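Local coordinates for glutamate--tRNA ligase (Elizabethkingia anophelis, PDB 6B1Z), which catalyses the ATP-dependent attachment of glutamate to its cognate tRNA, supplying glutamyl-tRNA for protein synthesis, at residues V29-Y34 with A254-I259; F171-D176 with L196-L201; P279-N284 with N292-Y297; K322-M327 with Q356-L361; S363-L368 with K386-I391. One frame throughout, in Å; residues are numbered along the deposited sequence.

The five contacts are spread along the elongated chain, with interaction 2 toward one end and interaction 5 toward the other, about 63 Å apart between centres. Interactions 1 to 3 belong to the class I catalytic domain. Interaction 2 falls within the stretch of chain that interaction 1 spans, their centres about 27 Å apart. Interaction 3 comes next in sequence and touches interaction 1, Val29 CG2 lying 4.1 Å from Pro282 CG. Interaction 4 joins the catalytic side to helix 348-361 and also touches interaction 1, where Leu33 packs on Met327. Interaction 5 packs two helices of the anticodon-binding region. Helices 348-361 and 364-377 follow each other, and Leu359 CD1 packs 3.8 Å from Ile367 CD1.

Interaction 1 (V29-Y34 with A254-I259); sequences VRTALY and AHLSLI. With EDO (1,2-ethanediol), chain R.
Arg30 spans the gap from its helix to the Leu256-Ser257 backbone. Its CG is anti to the backbone N (chi1 -171°), the chain is extended through chi2, and a bend at chi3 (57°) carries NE round so that the guanidinium meets the chain just past the strand. There NH2 donates to Ser257 O at 2.7 Å, the acceptor lying close to the guanidinium plane. A water strengthens the grip, accepting from Arg30 NH1 and donating to the same Ser257 O. Ile259 comes tip to tip with the arginine, placing CG1 over one face of the guanidinium, 3.6 Å from NH1; C1 of a bound ethanediol sits over the opposite face. Leu256 runs past the arginine in the other direction. Its CD2 meets the edge of the Tyr34 ring at CD2 (3.8 Å), while its CD1 touches Thr31 OG1 at 3.7 Å. Arg30 NH1 has a further partner in Leu314 O; the hydroxyl of Tyr34 turns elsewhere, to Ala312 O. The contact thus ties helix 26-41 to the end of strand 252-256, with helix 304-312 packed against the helix and strand 225-229 running parallel to the strand.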
# COMPACT_ATOMS: atom_id res chain seq x y z
N VAL A 29 2.17 -2.31 3.59
CA VAL A 29 3.26 -1.90 2.70
C VAL A 29 4.23 -1.00 3.45
O VAL A 29 5.45 -1.15 3.32
CB VAL A 29 2.69 -1.19 1.47
CG1 VAL A 29 3.83 -0.61 0.60
CG2 VAL A 29 1.82 -2.15 0.66
N ARG A 30 3.70 -0.06 4.23
CA ARG A 30 4.57 0.86 4.98
C ARG A 30 5.41 0.12 6.00
O ARG A 30 6.60 0.41 6.15
CB ARG A 30 3.77 1.97 5.65
CG ARG A 30 4.69 3.06 6.26
CD ARG A 30 3.96 4.10 7.07
NE ARG A 30 3.20 3.48 8.15
CZ ARG A 30 2.35 4.14 8.93
NH1 ARG A 30 2.19 5.46 8.81
NH2 ARG A 30 1.68 3.47 9.85
N THR A 31 4.80 -0.83 6.72
CA THR A 31 5.57 -1.61 7.69
C THR A 31 6.69 -2.37 7.01
O THR A 31 7.85 -2.34 7.46
CB THR A 31 4.64 -2.55 8.45
OG1 THR A 31 3.77 -1.77 9.27
CG2 THR A 31 5.48 -3.50 9.33
N ALA A 32 6.38 -3.06 5.90
CA ALA A 32 7.41 -3.76 5.15
C ALA A 32 8.51 -2.81 4.69
O ALA A 32 9.70 -3.14 4.78
CB ALA A 32 6.79 -4.47 3.94
N LEU A 33 8.14 -1.62 4.20
CA LEU A 33 9.13 -0.65 3.74
C LEU A 33 10.05 -0.22 4.87
O LEU A 33 11.27 -0.18 4.70
CB LEU A 33 8.44 0.56 3.12
CG LEU A 33 9.37 1.72 2.75
CD1 LEU A 33 10.34 1.35 1.62
CD2 LEU A 33 8.56 2.93 2.37
N TYR A 34 9.47 0.11 6.03
CA TYR A 34 10.32 0.55 7.14
C TYR A 34 11.21 -0.58 7.65
O TYR A 34 12.35 -0.33 8.04
CB TYR A 34 9.46 1.16 8.26
CG TYR A 34 8.83 2.52 7.94
CD1 TYR A 34 9.12 3.22 6.76
CD2 TYR A 34 7.95 3.11 8.84
CE1 TYR A 34 8.53 4.46 6.50
CE2 TYR A 34 7.36 4.35 8.58
CZ TYR A 34 7.65 5.02 7.41
OH TYR A 34 7.07 6.24 7.19
N ALA A 254 9.03 -1.11 17.88
CA ALA A 254 8.63 0.19 17.32
C ALA A 254 7.22 0.04 16.78
O ALA A 254 7.00 -0.76 15.86
CB ALA A 254 9.59 0.64 16.22
N HIS A 255 6.27 0.80 17.32
CA HIS A 255 4.87 0.69 16.94
C HIS A 255 4.46 1.90 16.11
O HIS A 255 4.51 3.04 16.59
CB HIS A 255 3.98 0.53 18.18
CG HIS A 255 4.04 -0.84 18.76
ND1 HIS A 255 5.04 -1.24 19.63
CD2 HIS A 255 3.23 -1.91 18.61
CE1 HIS A 255 4.84 -2.50 19.98
NE2 HIS A 255 3.75 -2.93 19.37
N LEU A 256 4.06 1.64 14.87
CA LEU A 256 3.70 2.67 13.91
C LEU A 256 2.22 3.04 14.04
O LEU A 256 1.35 2.16 14.02
CB LEU A 256 4.01 2.18 12.50
CG LEU A 256 5.44 1.68 12.29
CD1 LEU A 256 5.56 0.94 10.96
CD2 LEU A 256 6.42 2.87 12.31
N SER A 257 1.94 4.33 14.15
CA SER A 257 0.57 4.78 14.30
C SER A 257 -0.22 4.54 13.02
O SER A 257 0.31 4.65 11.91
CB SER A 257 0.54 6.26 14.69
OG SER A 257 1.20 6.44 15.94
N LEU A 258 -1.51 4.20 13.17
CA LEU A 258 -2.35 3.92 12.01
C LEU A 258 -2.44 5.13 11.09
O LEU A 258 -2.49 6.28 11.55
CB LEU A 258 -3.75 3.49 12.47
CG LEU A 258 -3.77 2.20 13.30
CD1 LEU A 258 -5.18 1.92 13.81
CD2 LEU A 258 -3.25 1.03 12.49
N ILE A 259 -2.45 4.87 9.79
CA ILE A 259 -2.65 5.91 8.79
C ILE A 259 -4.06 6.47 8.93
O ILE A 259 -5.03 5.72 9.07
CB ILE A 259 -2.40 5.34 7.39
CG1 ILE A 259 -0.95 4.85 7.27
CG2 ILE A 259 -2.74 6.39 6.32
CD1 ILE A 259 -0.67 3.99 6.05
C1 EDO R . 3.92 6.08 12.13
O1 EDO R . 3.95 6.20 13.56
C2 EDO R . 3.83 7.48 11.52
O2 EDO R . 2.53 8.00 11.84
O HOH W 1 0.39 7.15 10.45

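Interaction 2 (F171-D176 with L196-L201); sequences FKMPLD and LDDKVL
Asp198 turns its carboxylate toward the backbone of Phe171 to Met173. Its CG is anti to the carbonyl carbon (chi1 -67°), and OD1 accepts from Met173 N at 3.0 Å with an N-H...O angle of 161°. The donor comes from above the carboxylate plane rather than within it. The other oxygen, OD2, is taken by a salt bridge to Arg143 and a hydrogen bond from Tyr113 OH, so both carboxylate oxygens have partners, which would be consistent with a charged group. Asp198 is also the centre of an inverse gamma turn; Phe171 O lies only 3.0 Å from its CB, a tight approach. Met173 lies across Leu196 at a slant: its chain bends at chi2, and the terminal CE comes to 3.6 Å from Leu196 CB, with SD beside the same carbon. Nearer the backbone, Met173 CG rests 3.4 Å from Asp197 O. Phe171 contributes mainly its stem here, since its ring leads away from the other segment. Its CB meets Leu201 CD1 at 3.9 Å, and that methyl also stands at the ring edge. A nearly straight bond from Phe171 N to Lys199 O (2.9 Å) continues the pairing of strands 168-171 and 200-202. These two belong to a three-stranded antiparallel sheet in which 168-171 lies between 112-115 and 200-202, and the Phe171 ring packs against helix 236-246.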
# COMPACT_ATOMS: atom_id res chain seq x y z
N PHE A 171 -2.10 -17.71 29.16
CA PHE A 171 -1.13 -17.00 29.97
C PHE A 171 -1.77 -16.62 31.30
O PHE A 171 -2.92 -16.19 31.34
CB PHE A 171 -0.68 -15.73 29.24
CG PHE A 171 0.39 -14.97 29.96
CD1 PHE A 171 1.72 -15.37 29.88
CD2 PHE A 171 0.07 -13.84 30.70
CE1 PHE A 171 2.71 -14.65 30.53
CE2 PHE A 171 1.06 -13.12 31.36
CZ PHE A 171 2.37 -13.53 31.29
N LYS A 172 -1.02 -16.76 32.40
CA LYS A 172 -1.51 -16.37 33.73
C LYS A 172 -1.05 -14.95 34.05
O LYS A 172 0.08 -14.73 34.50
CB LYS A 172 -1.04 -17.36 34.78
CG LYS A 172 -1.66 -17.14 36.16
CD LYS A 172 -1.12 -18.18 37.14
CE LYS A 172 -1.71 -18.00 38.52
NZ LYS A 172 -1.07 -16.87 39.23
N MET A 173 -1.93 -13.98 33.82
CA MET A 173 -1.55 -12.59 34.06
C MET A 173 -1.23 -12.38 35.53
O MET A 173 -2.03 -12.76 36.39
CB MET A 173 -2.67 -11.62 33.67
CG MET A 173 -2.49 -10.98 32.33
SD MET A 173 -1.01 -9.95 32.24
CE MET A 173 -0.86 -10.03 30.44
N PRO A 174 -0.07 -11.80 35.85
CA PRO A 174 0.26 -11.49 37.25
C PRO A 174 -0.78 -10.59 37.90
O PRO A 174 -1.44 -9.79 37.24
CB PRO A 174 1.61 -10.77 37.14
CG PRO A 174 2.21 -11.26 35.86
CD PRO A 174 1.05 -11.53 34.92
N LEU A 175 -0.91 -10.74 39.22
CA LEU A 175 -1.73 -9.85 40.04
C LEU A 175 -1.03 -8.50 40.25
O LEU A 175 0.08 -8.45 40.79
CB LEU A 175 -2.03 -10.52 41.38
CG LEU A 175 -2.81 -9.67 42.41
CD1 LEU A 175 -4.15 -9.24 41.84
CD2 LEU A 175 -2.99 -10.41 43.72
N ASP A 176 -1.70 -7.41 39.84
CA ASP A 176 -1.33 -6.05 40.24
C ASP A 176 0.17 -5.78 40.10
O ASP A 176 0.87 -5.39 41.04
CB ASP A 176 -1.80 -5.80 41.68
CG ASP A 176 -1.68 -4.35 42.11
OD1 ASP A 176 -1.51 -3.47 41.25
OD2 ASP A 176 -1.73 -4.07 43.34
N LEU A 196 -5.09 -6.32 31.93
CA LEU A 196 -4.76 -7.25 30.85
C LEU A 196 -5.43 -8.60 31.09
O LEU A 196 -5.89 -8.91 32.20
CB LEU A 196 -3.25 -7.40 30.74
CG LEU A 196 -2.46 -6.09 30.58
CD1 LEU A 196 -0.97 -6.37 30.58
CD2 LEU A 196 -2.91 -5.33 29.31
N ASP A 197 -5.48 -9.43 30.05
CA ASP A 197 -6.23 -10.68 30.06
C ASP A 197 -5.31 -11.89 29.98
O ASP A 197 -4.15 -11.79 29.53
CB ASP A 197 -7.22 -10.74 28.90
CG ASP A 197 -8.15 -9.55 28.86
OD1 ASP A 197 -8.34 -8.92 29.91
OD2 ASP A 197 -8.70 -9.26 27.77
N ASP A 198 -5.85 -13.04 30.39
CA ASP A 198 -5.16 -14.33 30.33
C ASP A 198 -5.26 -14.89 28.90
O ASP A 198 -5.99 -15.84 28.63
CB ASP A 198 -5.79 -15.32 31.30
CG ASP A 198 -5.59 -14.96 32.78
OD1 ASP A 198 -4.81 -14.05 33.12
OD2 ASP A 198 -6.26 -15.64 33.61
N LYS A 199 -4.49 -14.29 27.98
CA LYS A 199 -4.68 -14.59 26.57
C LYS A 199 -4.33 -16.04 26.26
O LYS A 199 -3.43 -16.63 26.87
CB LYS A 199 -3.84 -13.66 25.69
CG LYS A 199 -4.32 -12.20 25.70
CD LYS A 199 -4.21 -11.54 24.30
CE LYS A 199 -4.96 -10.20 24.25
NZ LYS A 199 -4.03 -9.03 24.08
N VAL A 200 -5.03 -16.60 25.28
CA VAL A 200 -4.73 -17.95 24.83
C VAL A 200 -3.39 -17.96 24.12
O VAL A 200 -3.14 -17.15 23.21
CB VAL A 200 -5.83 -18.47 23.90
CG1 VAL A 200 -5.43 -19.84 23.32
CG2 VAL A 200 -7.16 -18.58 24.63
N LEU A 201 -2.52 -18.88 24.52
CA LEU A 201 -1.21 -19.10 23.94
C LEU A 201 -1.18 -20.28 23.00
O LEU A 201 -0.46 -20.23 22.00
CB LEU A 201 -0.16 -19.33 25.03
CG LEU A 201 -0.04 -18.22 26.06
CD1 LEU A 201 0.99 -18.58 27.10
CD2 LEU A 201 0.33 -16.92 25.34

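Interaction 3 (P279-N284 with N292-Y297); sequences PVFPLN and NTSAGY
The base of a small beta hairpin, where its strands 285-286 and 293-294 adjoin the loops, is where segment 279-284 meets 292-297 in the catalytic domain. Two backbone amides of the second segment anchor it. Tyr297 N donates to Phe281 O at 3.0 Å, in the plane of that carbonyl. Gly296 N donates to Asn284 OD1, also at 3.0 Å and also in plane, so here a side-chain carboxamide is the acceptor. Having no side chain, Gly296 lets the chains come very close: its CA lies 3.9 Å from that of Leu283. Beyond the glycine, toward the strands, Asn284 CA makes a CA-H...O contact with Ser294 O.

Pro279 lies over the face of the Tyr297 ring in a CH-pi contact. Its CG sits 3.5 Å above the ring centroid and 6° from the normal, the two side chains crossing at about a right angle. Edge-to-face contact with Tyr302 adds to the surroundings of that tyrosine. On the hairpin side, Ser294 OG is anti to the backbone N (chi1 180°), which turns it to Phe281 CD2. Helix 26-41 touches the base through Val29 and Leu26, and helix 62-73 through Tyr65. One water ties the two segments together, accepting from Val280 N, donating to Ala295 O at 2.6 Å and bonding Ser294 OG at 2.7 Å.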
# COMPACT_ATOMS: atom_id res chain seq x y z
N PRO A 279 -7.04 3.67 -5.04
CA PRO A 279 -6.92 2.25 -4.69
C PRO A 279 -6.45 2.09 -3.25
O PRO A 279 -5.94 3.02 -2.61
CB PRO A 279 -5.88 1.72 -5.69
CG PRO A 279 -5.11 2.90 -6.12
CD PRO A 279 -5.99 4.11 -5.98
N VAL A 280 -6.66 0.89 -2.73
CA VAL A 280 -6.25 0.58 -1.37
C VAL A 280 -5.24 -0.55 -1.29
O VAL A 280 -4.57 -0.68 -0.25
CB VAL A 280 -7.47 0.27 -0.48
CG1 VAL A 280 -8.30 1.54 -0.29
CG2 VAL A 280 -8.31 -0.84 -1.09
N PHE A 281 -5.06 -1.34 -2.34
CA PHE A 281 -4.09 -2.43 -2.34
C PHE A 281 -3.02 -2.17 -3.40
O PHE A 281 -3.32 -1.54 -4.43
CB PHE A 281 -4.80 -3.76 -2.63
CG PHE A 281 -6.01 -4.00 -1.76
CD1 PHE A 281 -5.94 -3.82 -0.39
CD2 PHE A 281 -7.21 -4.37 -2.34
CE1 PHE A 281 -7.06 -4.04 0.41
CE2 PHE A 281 -8.34 -4.59 -1.55
CZ PHE A 281 -8.26 -4.42 -0.18
N PRO A 282 -1.78 -2.64 -3.21
CA PRO A 282 -0.76 -2.40 -4.24
C PRO A 282 -1.08 -3.07 -5.57
O PRO A 282 -0.80 -2.49 -6.63
CB PRO A 282 0.53 -2.96 -3.60
CG PRO A 282 0.04 -3.95 -2.57
CD PRO A 282 -1.23 -3.34 -2.03
N LEU A 283 -1.66 -4.27 -5.54
CA LEU A 283 -1.96 -5.06 -6.73
C LEU A 283 -3.43 -5.44 -6.72
O LEU A 283 -4.09 -5.46 -5.68
CB LEU A 283 -1.11 -6.34 -6.78
CG LEU A 283 0.35 -6.27 -6.37
CD1 LEU A 283 0.98 -7.67 -6.39
CD2 LEU A 283 1.12 -5.34 -7.28
N ASN A 284 -3.94 -5.77 -7.92
CA ASN A 284 -5.29 -6.30 -8.06
C ASN A 284 -5.55 -7.41 -7.05
O ASN A 284 -4.73 -8.32 -6.89
CB ASN A 284 -5.48 -6.86 -9.47
CG ASN A 284 -5.93 -5.83 -10.47
OD1 ASN A 284 -5.80 -4.63 -10.25
ND2 ASN A 284 -6.47 -6.29 -11.58
N ASN A 292 -15.53 -10.03 -7.01
CA ASN A 292 -15.26 -8.67 -7.44
C ASN A 292 -13.80 -8.32 -7.21
O ASN A 292 -13.20 -8.71 -6.19
CB ASN A 292 -16.16 -7.69 -6.68
CG ASN A 292 -17.62 -7.80 -7.09
OD1 ASN A 292 -17.93 -8.09 -8.25
ND2 ASN A 292 -18.52 -7.59 -6.14
N THR A 293 -13.21 -7.59 -8.16
CA THR A 293 -11.80 -7.25 -8.13
C THR A 293 -11.61 -5.79 -7.73
O THR A 293 -12.23 -4.90 -8.33
CB THR A 293 -11.14 -7.50 -9.49
OG1 THR A 293 -11.32 -8.88 -9.86
CG2 THR A 293 -9.65 -7.17 -9.44
N SER A 294 -10.77 -5.56 -6.72
CA SER A 294 -10.30 -4.23 -6.38
C SER A 294 -9.03 -3.94 -7.17
O SER A 294 -8.04 -4.68 -7.06
CB SER A 294 -10.05 -4.13 -4.87
OG SER A 294 -9.59 -2.84 -4.50
N ALA A 295 -9.04 -2.88 -7.98
CA ALA A 295 -7.90 -2.56 -8.82
C ALA A 295 -6.76 -2.00 -7.97
O ALA A 295 -6.98 -1.13 -7.12
CB ALA A 295 -8.29 -1.55 -9.90
N GLY A 296 -5.56 -2.51 -8.18
CA GLY A 296 -4.43 -2.07 -7.38
C GLY A 296 -3.78 -0.79 -7.90
O GLY A 296 -4.04 -0.33 -9.01
N TYR A 297 -2.93 -0.21 -7.04
CA TYR A 297 -2.10 0.92 -7.47
C TYR A 297 -1.36 0.60 -8.76
O TYR A 297 -1.32 1.43 -9.69
CB TYR A 297 -1.09 1.28 -6.37
CG TYR A 297 -1.65 2.16 -5.26
CD1 TYR A 297 -2.30 1.61 -4.16
CD2 TYR A 297 -1.50 3.54 -5.32
CE1 TYR A 297 -2.79 2.41 -3.14
CE2 TYR A 297 -1.99 4.35 -4.31
CZ TYR A 297 -2.65 3.77 -3.24
OH TYR A 297 -3.13 4.57 -2.23
O HOH W 2 -4.71 3.45 -0.35
O HOH W 3 -7.23 -1.50 -4.56

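Interaction 4 (K322-M327 with Q356-L361); sequences KEIVSM and QQYLQL
Tyr358 OH and the backbone of Val325 meet beside Asn309 of helix 304-312, whose OD1 is hydrogen-bonded both to that hydroxyl and to Val325 N. Asn309 ND2 reaches Glu323 O, so one asparagine holds the loop backbone and the tyrosine hydroxyl together. The hydroxyl also comes up beside Val325 O, with OH 3.0 Å from that oxygen and the oxygen near the plane of the tyrosine ring, but the angle is too poor for a hydrogen bond. Round this polar point Ile324 does the apolar packing. It slides past the tyrosine in the opposite direction, with CG2 3.9 Å from Tyr358 OH and CD1 3.9 Å from Tyr358 CE1. Chi2 (-72°) turns CD1 out to the helix, where it meets Gln357 CB at 3.8 Å, the two side chains crossing at about a right angle. Earlier in the loop Glu323 forms a salt bridge with Lys350. The buried surface is small, 179 Å², and no hydrogen bond passes directly between 322-327 and 356-361. The chemistry therefore implies a joint of the catalytic side with helix 348-361 of the anticodon-binding region that rests on Ile324 packing, on the Glu323-Lys350 salt bridge and on Asn309 as a shared polar intermediary.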
# COMPACT_ATOMS: atom_id res chain seq x y z
N LYS A 322 13.85 16.90 1.62
CA LYS A 322 13.79 16.54 0.21
C LYS A 322 12.70 15.48 0.02
O LYS A 322 12.80 14.38 0.58
CB LYS A 322 15.14 16.01 -0.27
CG LYS A 322 15.23 15.73 -1.75
CD LYS A 322 16.62 15.24 -2.12
CE LYS A 322 16.69 14.80 -3.57
NZ LYS A 322 17.97 14.08 -3.84
N GLU A 323 11.67 15.82 -0.76
CA GLU A 323 10.50 14.94 -0.86
C GLU A 323 10.72 13.80 -1.84
O GLU A 323 10.24 12.68 -1.60
CB GLU A 323 9.29 15.74 -1.29
CG GLU A 323 8.75 16.69 -0.28
CD GLU A 323 7.38 17.15 -0.67
OE1 GLU A 323 7.26 18.12 -1.44
OE2 GLU A 323 6.42 16.49 -0.23
N ILE A 324 11.37 14.07 -2.96
CA ILE A 324 11.58 13.06 -4.00
C ILE A 324 12.89 12.35 -3.68
O ILE A 324 13.96 12.96 -3.70
CB ILE A 324 11.61 13.70 -5.39
CG1 ILE A 324 10.29 14.39 -5.69
CG2 ILE A 324 11.93 12.64 -6.44
CD1 ILE A 324 9.14 13.44 -5.94
N VAL A 325 12.80 11.06 -3.38
CA VAL A 325 13.97 10.26 -3.02
C VAL A 325 13.81 8.86 -3.61
O VAL A 325 12.72 8.29 -3.62
CB VAL A 325 14.19 10.18 -1.49
CG1 VAL A 325 14.96 11.41 -1.00
CG2 VAL A 325 12.87 10.02 -0.77
N SER A 326 14.92 8.32 -4.09
CA SER A 326 15.00 6.95 -4.57
C SER A 326 15.09 5.98 -3.40
O SER A 326 15.36 6.36 -2.26
CB SER A 326 16.24 6.78 -5.45
OG SER A 326 17.42 6.83 -4.65
N MET A 327 14.90 4.69 -3.69
CA MET A 327 15.09 3.68 -2.66
C MET A 327 16.50 3.76 -2.06
O MET A 327 16.66 3.64 -0.84
CB MET A 327 14.84 2.28 -3.23
CG MET A 327 14.93 1.15 -2.21
SD MET A 327 13.61 1.18 -0.99
CE MET A 327 12.28 0.44 -1.92
N GLN A 356 2.97 12.14 -10.87
CA GLN A 356 3.28 13.14 -11.89
C GLN A 356 4.76 13.49 -11.89
O GLN A 356 5.39 13.61 -12.95
CB GLN A 356 2.44 14.39 -11.65
CG GLN A 356 2.57 15.40 -12.77
CD GLN A 356 1.59 16.51 -12.61
OE1 GLN A 356 0.56 16.55 -13.29
NE2 GLN A 356 1.89 17.41 -11.70
N GLN A 357 5.34 13.69 -10.70
CA GLN A 357 6.75 14.05 -10.61
C GLN A 357 7.62 12.99 -11.26
O GLN A 357 8.57 13.31 -12.00
CB GLN A 357 7.18 14.25 -9.15
CG GLN A 357 6.47 15.36 -8.39
CD GLN A 357 6.35 16.65 -9.16
OE1 GLN A 357 7.31 17.40 -9.28
NE2 GLN A 357 5.15 16.91 -9.69
N TYR A 358 7.33 11.71 -11.00
CA TYR A 358 8.14 10.63 -11.55
C TYR A 358 7.88 10.45 -13.04
O TYR A 358 8.82 10.20 -13.81
CB TYR A 358 7.90 9.32 -10.78
CG TYR A 358 8.72 9.21 -9.50
CD1 TYR A 358 8.29 9.80 -8.31
CD2 TYR A 358 9.93 8.53 -9.48
CE1 TYR A 358 9.05 9.70 -7.14
CE2 TYR A 358 10.68 8.43 -8.34
CZ TYR A 358 10.24 9.00 -7.17
OH TYR A 358 11.02 8.89 -6.05
N LEU A 359 6.62 10.60 -13.47
CA LEU A 359 6.30 10.44 -14.89
C LEU A 359 7.03 11.47 -15.74
O LEU A 359 7.56 11.14 -16.81
CB LEU A 359 4.78 10.55 -15.08
CG LEU A 359 4.22 10.42 -16.50
CD1 LEU A 359 4.63 9.09 -17.09
CD2 LEU A 359 2.70 10.52 -16.45
N GLN A 360 7.08 12.72 -15.26
CA GLN A 360 7.68 13.81 -16.02
C GLN A 360 9.16 13.57 -16.28
O GLN A 360 9.72 14.09 -17.25
CB GLN A 360 7.49 15.14 -15.29
CG GLN A 360 6.08 15.68 -15.35
CD GLN A 360 5.88 16.86 -14.42
OE1 GLN A 360 6.77 17.21 -13.64
NE2 GLN A 360 4.71 17.48 -14.49
N LEU A 361 9.82 12.79 -15.41
CA LEU A 361 11.24 12.52 -15.51
C LEU A 361 11.56 11.26 -16.31
O LEU A 361 12.73 11.04 -16.65
CB LEU A 361 11.86 12.42 -14.12
CG LEU A 361 11.99 13.72 -13.33
CD1 LEU A 361 12.69 13.44 -12.02
CD2 LEU A 361 12.76 14.76 -14.14

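Interaction 5 (S363-L368 with K386-I391); sequences SNEAIL and KALKII
Leu388 wedges against the first turn of helix 364-377, in a helix-helix packing of the anticodon-binding region where segments 364-368 and 386-391 cross at 113°, their axes 9.2 Å apart. Its CD2 comes to 3.5 Å from Asn364 O and also touches Leu368 CB, while its methyls touch the carboxylate of Glu365, CD1 near OE2 and CD2 near OE1, the side chains crossing at a slant. Leu368 crosses Ile391 at about a right angle. Its CG is anti to the backbone N (chi1 -177°), and its CD1 meets Ala387 CB at 3.5 Å. Ile391 runs past Ile367 in the opposite direction, with CG2 3.7 Å from Ile367 CD1. Around this layer, Phe371, further along helix 364-377, touches Ala387 and Ile391, and Val401 and Ile404 of helix 401-406 touch Ile367. The helix start is fixed by Ser363, an N-cap whose OG accepts from Ala366 N at 3.0 Å. Asn364 OD1 accepts a hydrogen bond from Lys395 NZ, and the same oxygen lies 3.5 Å from Ile391 CG2.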
# COMPACT_ATOMS: atom_id res chain seq x y z
N SER A 363 11.96 8.98 -19.58
CA SER A 363 12.18 9.24 -20.99
C SER A 363 10.93 8.89 -21.79
O SER A 363 10.08 8.10 -21.37
CB SER A 363 13.36 8.42 -21.51
OG SER A 363 13.04 7.04 -21.44
N ASN A 364 10.83 9.49 -22.98
CA ASN A 364 9.73 9.15 -23.87
C ASN A 364 9.75 7.66 -24.20
O ASN A 364 8.70 7.01 -24.23
CB ASN A 364 9.78 10.00 -25.14
CG ASN A 364 9.63 11.49 -24.85
OD1 ASN A 364 9.09 11.87 -23.81
ND2 ASN A 364 10.09 12.33 -25.77
N GLU A 365 10.95 7.10 -24.42
CA GLU A 365 11.06 5.68 -24.69
C GLU A 365 10.57 4.82 -23.53
O GLU A 365 9.98 3.75 -23.76
CB GLU A 365 12.50 5.32 -25.04
CG GLU A 365 12.95 5.82 -26.40
CD GLU A 365 12.50 4.94 -27.56
OE1 GLU A 365 11.47 4.25 -27.43
OE2 GLU A 365 13.21 4.92 -28.58
N ALA A 366 10.83 5.24 -22.29
CA ALA A 366 10.38 4.46 -21.14
C ALA A 366 8.86 4.43 -21.03
O ALA A 366 8.29 3.44 -20.55
CB ALA A 366 11.00 5.02 -19.85
N ILE A 367 8.19 5.49 -21.49
CA ILE A 367 6.74 5.59 -21.45
C ILE A 367 6.10 4.83 -22.61
O ILE A 367 4.95 4.37 -22.50
CB ILE A 367 6.34 7.08 -21.48
CG1 ILE A 367 6.77 7.77 -20.18
CG2 ILE A 367 4.83 7.26 -21.71
CD1 ILE A 367 6.72 9.28 -20.26
N LEU A 368 6.81 4.68 -23.73
CA LEU A 368 6.21 4.14 -24.95
C LEU A 368 5.50 2.79 -24.78
O LEU A 368 4.39 2.64 -25.32
CB LEU A 368 7.27 4.04 -26.06
CG LEU A 368 6.75 3.56 -27.43
CD1 LEU A 368 5.76 4.56 -28.02
CD2 LEU A 368 7.92 3.34 -28.38
N LYS A 386 5.64 8.85 -34.25
CA LYS A 386 4.61 9.79 -33.81
C LYS A 386 4.27 9.60 -32.34
O LYS A 386 4.06 10.58 -31.63
CB LYS A 386 3.37 9.65 -34.69
CG LYS A 386 3.57 10.18 -36.10
CD LYS A 386 2.30 10.04 -36.93
CE LYS A 386 2.43 10.75 -38.27
NZ LYS A 386 2.65 12.22 -38.11
N ALA A 387 4.24 8.35 -31.87
CA ALA A 387 3.92 8.10 -30.46
C ALA A 387 4.92 8.78 -29.54
O ALA A 387 4.53 9.39 -28.54
CB ALA A 387 3.87 6.61 -30.20
N LEU A 388 6.22 8.68 -29.85
CA LEU A 388 7.22 9.32 -29.00
C LEU A 388 7.06 10.83 -29.00
O LEU A 388 7.23 11.48 -27.96
CB LEU A 388 8.63 8.94 -29.46
CG LEU A 388 9.06 7.50 -29.20
CD1 LEU A 388 10.44 7.28 -29.82
CD2 LEU A 388 9.14 7.18 -27.73
N LYS A 389 6.74 11.42 -30.16
CA LYS A 389 6.54 12.86 -30.22
C LYS A 389 5.31 13.28 -29.42
O LYS A 389 5.33 14.30 -28.73
CB LYS A 389 6.43 13.31 -31.67
CG LYS A 389 7.76 13.26 -32.41
CD LYS A 389 7.72 14.05 -33.71
CE LYS A 389 9.06 14.02 -34.43
NZ LYS A 389 9.24 12.78 -35.23
N ILE A 390 4.23 12.49 -29.49
CA ILE A 390 3.04 12.79 -28.70
C ILE A 390 3.35 12.70 -27.21
O ILE A 390 2.97 13.59 -26.43
CB ILE A 390 1.88 11.85 -29.10
CG1 ILE A 390 1.38 12.21 -30.51
CG2 ILE A 390 0.74 11.89 -28.05
CD1 ILE A 390 0.44 11.20 -31.14
N ILE A 391 4.09 11.66 -26.79
CA ILE A 391 4.49 11.54 -25.39
C ILE A 391 5.27 12.78 -24.96
O ILE A 391 5.02 13.35 -23.89
CB ILE A 391 5.30 10.25 -25.17
CG1 ILE A 391 4.40 9.01 -25.31
CG2 ILE A 391 6.00 10.25 -23.81
CD1 ILE A 391 5.20 7.72 -25.47